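Local coordinates for similar to yteR (Bacilus subtilis) (Clostridium acetobutylicum, PDB 4WU0), which probably hydrolyses unsaturated rhamnogalacturonan fragments derived from pectin, as a glycoside hydrolase of family 105, at residues L19-W23 with T53-I58; L173-D179 with G192-W198. All coordinates share one frame; numbering follows the deposited sequence.

Contact 1 (L19-W23 with T53-I58)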
loop_
_atom_site.group_PDB
_atom_site.type_symbol
_atom_site.label_atom_id
_atom_site.label_comp_id
_atom_site.label_asym_id
_atom_site.label_seq_id
_atom_site.Cartn_x
_atom_site.Cartn_y
_atom_site.Cartn_z
ATOM N N LEU A 19 -1.925 -13.159 11.088
ATOM C CA LEU A 19 -2.709 -12.067 10.545
ATOM C C LEU A 19 -3.731 -11.561 11.552
ATOM O O LEU A 19 -4.653 -10.832 11.182
ATOM C CB LEU A 19 -3.444 -12.530 9.276
ATOM C CG LEU A 19 -2.574 -13.077 8.144
ATOM C CD1 LEU A 19 -3.422 -13.724 7.064
ATOM C CD2 LEU A 19 -1.707 -11.954 7.539
ATOM N N THR A 20 -3.562 -11.938 12.823
ATOM C CA THR A 20 -4.629 -11.772 13.823
ATOM C C THR A 20 -4.196 -11.164 15.169
ATOM O O THR A 20 -4.998 -11.133 16.099
ATOM C CB THR A 20 -5.332 -13.139 14.083
ATOM O OG1 THR A 20 -4.353 -14.142 14.362
ATOM C CG2 THR A 20 -6.143 -13.574 12.837
ATOM N N ASP A 21 -2.961 -10.667 15.280
ATOM C CA ASP A 21 -2.426 -10.251 16.582
ATOM C C ASP A 21 -2.605 -8.774 16.908
ATOM O O ASP A 21 -2.390 -8.352 18.050
ATOM C CB ASP A 21 -0.962 -10.688 16.774
ATOM C CG ASP A 21 -0.007 -10.032 15.822
ATOM O OD1 ASP A 21 -0.462 -9.363 14.874
ATOM O OD2 ASP A 21 1.226 -10.236 16.008
ATOM N N HIS A 22 -3.044 -7.997 15.924
ATOM C CA HIS A 22 -3.420 -6.598 16.149
ATOM C C HIS A 22 -4.180 -6.132 14.923
ATOM O O HIS A 22 -4.188 -6.830 13.922
ATOM C CB HIS A 22 -2.196 -5.708 16.426
ATOM C CG HIS A 22 -1.348 -5.420 15.224
ATOM N ND1 HIS A 22 -0.502 -6.352 14.667
ATOM C CD2 HIS A 22 -1.165 -4.282 14.515
ATOM C CE1 HIS A 22 0.124 -5.816 13.631
ATOM N NE2 HIS A 22 -0.259 -4.560 13.521
ATOM N N TRP A 23 -4.831 -4.971 14.991
ATOM C CA TRP A 23 -5.554 -4.447 13.833
ATOM C C TRP A 23 -4.537 -3.806 12.901
ATOM O O TRP A 23 -4.347 -2.587 12.887
ATOM C CB TRP A 23 -6.609 -3.451 14.312
ATOM C CG TRP A 23 -7.486 -2.805 13.292
ATOM C CD1 TRP A 23 -7.510 -1.479 12.967
ATOM C CD2 TRP A 23 -8.517 -3.428 12.506
ATOM N NE1 TRP A 23 -8.486 -1.240 12.021
ATOM C CE2 TRP A 23 -9.122 -2.415 11.730
ATOM C CE3 TRP A 23 -8.988 -4.739 12.389
ATOM C CZ2 TRP A 23 -10.169 -2.673 10.835
ATOM C CZ3 TRP A 23 -10.013 -4.999 11.493
ATOM C CH2 TRP A 23 -10.599 -3.959 10.722
ATOM N N THR A 53 -10.178 -15.221 9.438
ATOM C CA THR A 53 -9.184 -14.245 9.887
ATOM C C THR A 53 -9.896 -12.991 10.448
ATOM O O THR A 53 -9.586 -12.511 11.549
ATOM C CB THR A 53 -8.233 -13.862 8.736
ATOM O OG1 THR A 53 -7.530 -15.034 8.295
ATOM C CG2 THR A 53 -7.220 -12.791 9.182
ATOM N N MET A 54 -10.875 -12.487 9.717
ATOM C CA MET A 54 -11.526 -11.251 10.151
ATOM C C MET A 54 -12.449 -11.460 11.334
ATOM O O MET A 54 -12.784 -10.501 12.016
ATOM C CB MET A 54 -12.262 -10.579 9.003
ATOM C CG MET A 54 -11.342 -10.060 7.911
ATOM S SD MET A 54 -10.059 -8.940 8.485
ATOM C CE MET A 54 -11.063 -7.613 9.046
ATOM N N ASP A 55 -12.833 -12.707 11.607
ATOM C CA ASP A 55 -13.640 -13.004 12.786
ATOM C C ASP A 55 -12.922 -12.668 14.088
ATOM O O ASP A 55 -13.558 -12.470 15.131
ATOM C CB ASP A 55 -14.100 -14.464 12.791
ATOM C CG ASP A 55 -15.352 -14.700 11.936
ATOM O OD1 ASP A 55 -16.100 -13.744 11.641
ATOM O OD2 ASP A 55 -15.605 -15.866 11.573
ATOM N N THR A 56 -11.594 -12.620 14.055
ATOM C CA THR A 56 -10.828 -12.150 15.206
ATOM C C THR A 56 -11.206 -10.721 15.560
ATOM O O THR A 56 -11.243 -10.356 16.749
ATOM C CB THR A 56 -9.314 -12.187 14.910
ATOM O OG1 THR A 56 -8.860 -13.538 14.967
ATOM C CG2 THR A 56 -8.519 -11.375 15.931
ATOM N N PHE A 57 -11.449 -9.922 14.530
ATOM C CA PHE A 57 -11.591 -8.473 14.705
ATOM C C PHE A 57 -13.029 -7.998 14.764
ATOM O O PHE A 57 -13.333 -7.054 15.482
ATOM C CB PHE A 57 -10.887 -7.744 13.555
ATOM C CG PHE A 57 -9.427 -8.064 13.460
ATOM C CD1 PHE A 57 -8.555 -7.652 14.448
ATOM C CD2 PHE A 57 -8.930 -8.786 12.390
ATOM C CE1 PHE A 57 -7.192 -7.963 14.385
ATOM C CE2 PHE A 57 -7.566 -9.092 12.300
ATOM C CZ PHE A 57 -6.699 -8.676 13.302
ATOM N N ILE A 58 -13.901 -8.598 13.964
ATOM C CA ILE A 58 -15.246 -8.045 13.802
ATOM C C ILE A 58 -16.262 -8.756 14.677
ATOM O O ILE A 58 -16.664 -9.899 14.408
ATOM C CB ILE A 58 -15.717 -8.092 12.342
ATOM C CG1 ILE A 58 -14.619 -7.595 11.392
ATOM C CG2 ILE A 58 -16.961 -7.256 12.160
ATOM C CD1 ILE A 58 -14.085 -6.198 11.725
#
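The carbonyl oxygen of Met54, whose methyl CE rests against the indole of Trp23, is gripped by two backbone donors, Phe57 N and Ile58 N, each 2.9 Å from Met54 O. The shared acceptor accompanies the helical turn through Phe57, whose side chain sets off toward the loop 19-23. There the six-membered ring of Trp23 turns its edge to one face of Phe57, an edge-to-face pair with planes at 71° and Trp23 CE3 3.5 Å from Phe57 CG. The indole reaches this place with its CG anti to the backbone N (chi1 -179°), which brings Trp23 CZ3 to 3.7 Å from Met54 CE. Thr56 CG2 lies over the opposite face of Phe57, so the phenyl ring is packed on both sides. Two backbone oxygens reach the ring: Leu19 O at its edge, in the ring plane, 3.6 Å from Phe57 CE2, and His22 O, 3.2 Å from Phe57 CZ. Leu19 O is buried with no polar partner in the model. Nearby two threonines meet crosswise, Thr20 CG2 standing 3.5 Å from Thr56 OG1. Trp23 NE1 bonds outside the contact to His76 O, fixing the indole from its other end. Apolar packing between the loop joining helices 4-14 and 25-41 and the C-terminal part of helix 44-54 with the residues after it belongs to the (alpha/alpha)6 barrel of the family.

Contact 2 (L173-D179 with G192-W198)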
loop_
_atom_site.group_PDB
_atom_site.type_symbol
_atom_site.label_atom_id
_atom_site.label_comp_id
_atom_site.label_asym_id
_atom_site.label_seq_id
_atom_site.Cartn_x
_atom_site.Cartn_y
_atom_site.Cartn_z
ATOM N N LEU A 173 10.870 11.463 -7.962
ATOM C CA LEU A 173 10.472 10.603 -6.861
ATOM C C LEU A 173 9.866 11.441 -5.734
ATOM O O LEU A 173 10.066 12.660 -5.683
ATOM C CB LEU A 173 11.675 9.800 -6.367
ATOM C CG LEU A 173 12.325 8.856 -7.384
ATOM C CD1 LEU A 173 13.648 8.343 -6.853
ATOM C CD2 LEU A 173 11.423 7.664 -7.719
ATOM N N LEU A 174 9.112 10.788 -4.848
ATOM C CA LEU A 174 8.515 11.457 -3.696
ATOM C C LEU A 174 9.137 10.931 -2.412
ATOM O O LEU A 174 9.334 9.725 -2.234
ATOM C CB LEU A 174 6.990 11.242 -3.637
ATOM C CG LEU A 174 6.111 12.044 -4.596
ATOM C CD1 LEU A 174 6.315 11.609 -6.024
ATOM C CD2 LEU A 174 4.636 11.930 -4.217
ATOM N N TYR A 175 9.474 11.854 -1.529
ATOM C CA TYR A 175 10.031 11.507 -0.237
ATOM C C TYR A 175 8.990 10.813 0.627
ATOM O O TYR A 175 7.791 10.994 0.453
ATOM C CB TYR A 175 10.537 12.756 0.476
ATOM C CG TYR A 175 11.665 13.443 -0.227
ATOM C CD1 TYR A 175 12.974 13.060 -0.013
ATOM C CD2 TYR A 175 11.422 14.478 -1.116
ATOM C CE1 TYR A 175 14.020 13.696 -0.672
ATOM C CE2 TYR A 175 12.458 15.100 -1.777
ATOM C CZ TYR A 175 13.746 14.701 -1.548
ATOM O OH TYR A 175 14.780 15.332 -2.195
ATOM N N HIS A 176 9.469 10.044 1.595
ATOM C CA HIS A 176 8.623 9.242 2.470
ATOM C C HIS A 176 7.588 10.107 3.229
ATOM O O HIS A 176 6.407 9.775 3.279
ATOM C CB HIS A 176 9.539 8.513 3.444
ATOM C CG HIS A 176 8.858 7.546 4.364
ATOM N ND1 HIS A 176 9.569 6.783 5.266
ATOM C CD2 HIS A 176 7.557 7.221 4.542
ATOM C CE1 HIS A 176 8.734 6.036 5.962
ATOM N NE2 HIS A 176 7.511 6.266 5.529
ATOM N N ALA A 177 8.032 11.233 3.780
ATOM C CA ALA A 177 7.169 12.045 4.629
ATOM C C ALA A 177 7.498 13.527 4.582
ATOM O O ALA A 177 8.595 13.943 4.167
ATOM C CB ALA A 177 7.255 11.559 6.074
ATOM N N TYR A 178 6.531 14.300 5.078
ATOM C CA TYR A 178 6.518 15.756 5.052
ATOM C C TYR A 178 5.930 16.233 6.376
ATOM O O TYR A 178 4.894 15.727 6.796
ATOM C CB TYR A 178 5.626 16.215 3.892
ATOM C CG TYR A 178 5.252 17.671 3.863
ATOM C CD1 TYR A 178 6.211 18.660 3.715
ATOM C CD2 TYR A 178 3.921 18.059 3.952
ATOM C CE1 TYR A 178 5.856 20.004 3.675
ATOM C CE2 TYR A 178 3.559 19.397 3.902
ATOM C CZ TYR A 178 4.529 20.360 3.757
ATOM O OH TYR A 178 4.155 21.692 3.708
ATOM N N ASP A 179 6.592 17.188 7.029
ATOM C CA ASP A 179 6.070 17.838 8.224
ATOM C C ASP A 179 5.783 19.300 7.884
ATOM O O ASP A 179 6.691 20.113 7.767
ATOM C CB ASP A 179 7.077 17.788 9.369
ATOM C CG ASP A 179 6.530 18.377 10.651
ATOM O OD1 ASP A 179 5.396 18.888 10.650
ATOM O OD2 ASP A 179 7.241 18.348 11.666
ATOM N N GLY A 192 10.461 20.772 4.698
ATOM C CA GLY A 192 9.703 19.914 5.600
ATOM C C GLY A 192 9.827 18.436 5.285
ATOM O O GLY A 192 9.204 17.611 5.941
ATOM N N LEU A 193 10.622 18.094 4.284
ATOM C CA LEU A 193 10.661 16.714 3.807
ATOM C C LEU A 193 11.679 15.844 4.530
ATOM O O LEU A 193 12.698 16.320 5.026
ATOM C CB LEU A 193 10.937 16.679 2.312
ATOM C CG LEU A 193 9.801 17.348 1.533
ATOM C CD1 LEU A 193 10.235 17.720 0.132
ATOM C CD2 LEU A 193 8.557 16.444 1.528
ATOM N N SER A 194 11.380 14.548 4.558
ATOM C CA SER A 194 12.311 13.570 5.106
ATOM C C SER A 194 13.476 13.385 4.121
ATOM O O SER A 194 13.414 13.864 2.997
ATOM C CB SER A 194 11.585 12.254 5.387
ATOM O OG SER A 194 11.058 11.690 4.198
ATOM N N PRO A 195 14.558 12.698 4.541
ATOM C CA PRO A 195 15.770 12.737 3.714
ATOM C C PRO A 195 15.805 11.846 2.470
ATOM O O PRO A 195 16.594 12.139 1.552
ATOM C CB PRO A 195 16.867 12.273 4.694
ATOM C CG PRO A 195 16.315 12.589 6.031
ATOM C CD PRO A 195 14.872 12.288 5.924
ATOM N N HIS A 196 15.017 10.776 2.455
ATOM C CA HIS A 196 15.172 9.742 1.439
ATOM C C HIS A 196 13.909 9.245 0.777
ATOM O O HIS A 196 12.798 9.331 1.313
ATOM C CB HIS A 196 15.915 8.530 2.028
ATOM C CG HIS A 196 17.364 8.790 2.255
ATOM N ND1 HIS A 196 18.250 8.953 1.215
ATOM C CD2 HIS A 196 18.079 8.982 3.395
ATOM C CE1 HIS A 196 19.452 9.207 1.699
ATOM N NE2 HIS A 196 19.371 9.234 3.020
ATOM N N PHE A 197 14.135 8.681 -0.403
ATOM C CA PHE A 197 13.106 7.975 -1.156
ATOM C C PHE A 197 13.128 6.511 -0.737
ATOM O O PHE A 197 14.035 5.756 -1.086
ATOM C CB PHE A 197 13.348 8.099 -2.660
ATOM C CG PHE A 197 13.583 9.506 -3.125
ATOM C CD1 PHE A 197 12.602 10.483 -2.974
ATOM C CD2 PHE A 197 14.776 9.841 -3.735
ATOM C CE1 PHE A 197 12.848 11.769 -3.418
ATOM C CE2 PHE A 197 15.040 11.117 -4.172
ATOM C CZ PHE A 197 14.073 12.089 -4.013
ATOM N N TRP A 198 12.124 6.134 0.037
ATOM C CA TRP A 198 11.977 4.770 0.535
ATOM C C TRP A 198 11.116 3.974 -0.423
ATOM O O TRP A 198 10.042 4.422 -0.823
ATOM C CB TRP A 198 11.336 4.804 1.923
ATOM C CG TRP A 198 11.176 3.466 2.561
ATOM C CD1 TRP A 198 12.025 2.409 2.487
ATOM C CD2 TRP A 198 10.069 3.034 3.366
ATOM N NE1 TRP A 198 11.521 1.349 3.210
ATOM C CE2 TRP A 198 10.321 1.715 3.755
ATOM C CE3 TRP A 198 8.888 3.647 3.790
ATOM C CZ2 TRP A 198 9.433 0.989 4.552
ATOM C CZ3 TRP A 198 8.021 2.931 4.575
ATOM C CH2 TRP A 198 8.300 1.615 4.952
HETATM O O HOH W 1 9.652 7.579 -0.453
#
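Tyr178 and Leu193 form a single antiparallel bridge, a non-hydrogen-bonded pair that joins the short strand 177-179 to the loop leading into helix 199-215 of the (alpha/alpha)6 barrel. The bonds flank it: Asp179 N gives to Gly192 O at 2.9 Å, and Ser194 N to Ala177 O at the same length. Ser194 adds a side-chain bond, for with its hydroxyl between the backbone N and the carbonyl carbon (chi1 62°) OG accepts from Ala177 N at 3.1 Å.

The tight part lies further along, where Phe197 is wedged between two residues. Leu173 CB sits over the centre of its ring, a CH-pi contact of 3.7 Å to the centroid, while Phe197 CE1 lies over the middle of the Tyr175 face, the two ring planes tilted by 32°, and Trp198 CE3 lies over a face of the His176 imidazole, 3.2 Å from His176 CE1. By contrast, Pro195 and His196 are looser: the proline is exposed and the histidine partly so, the side chains of both set off away from 173-179, and His196 O receives a weak bond from His176 N. One water ties the backbones together, donating to Leu174 O at 2.8 Å and accepting from Trp198 N at 2.9 Å.

Contacts 1 and 2 lie on opposite sides of the chain's centre, their nearest atoms about 14 Å apart, and they share no helix or strand. Both are mostly buried, although each has a more exposed margin: Thr20, Thr56 and His22 in contact 1, Pro195 and His196 in contact 2. Their chemistry differs with the elements joined. Where loop 19-23 meets segment 53-58, aromatic and apolar packing makes the join, with backbone oxygens touching the phenyl ring but no hydrogen bond between the segments. Where a short strand and the loop before it meet a second loop, backbone hydrogen bonds and a bridging water are added to the aromatic packing, and nearly twice the surface is buried.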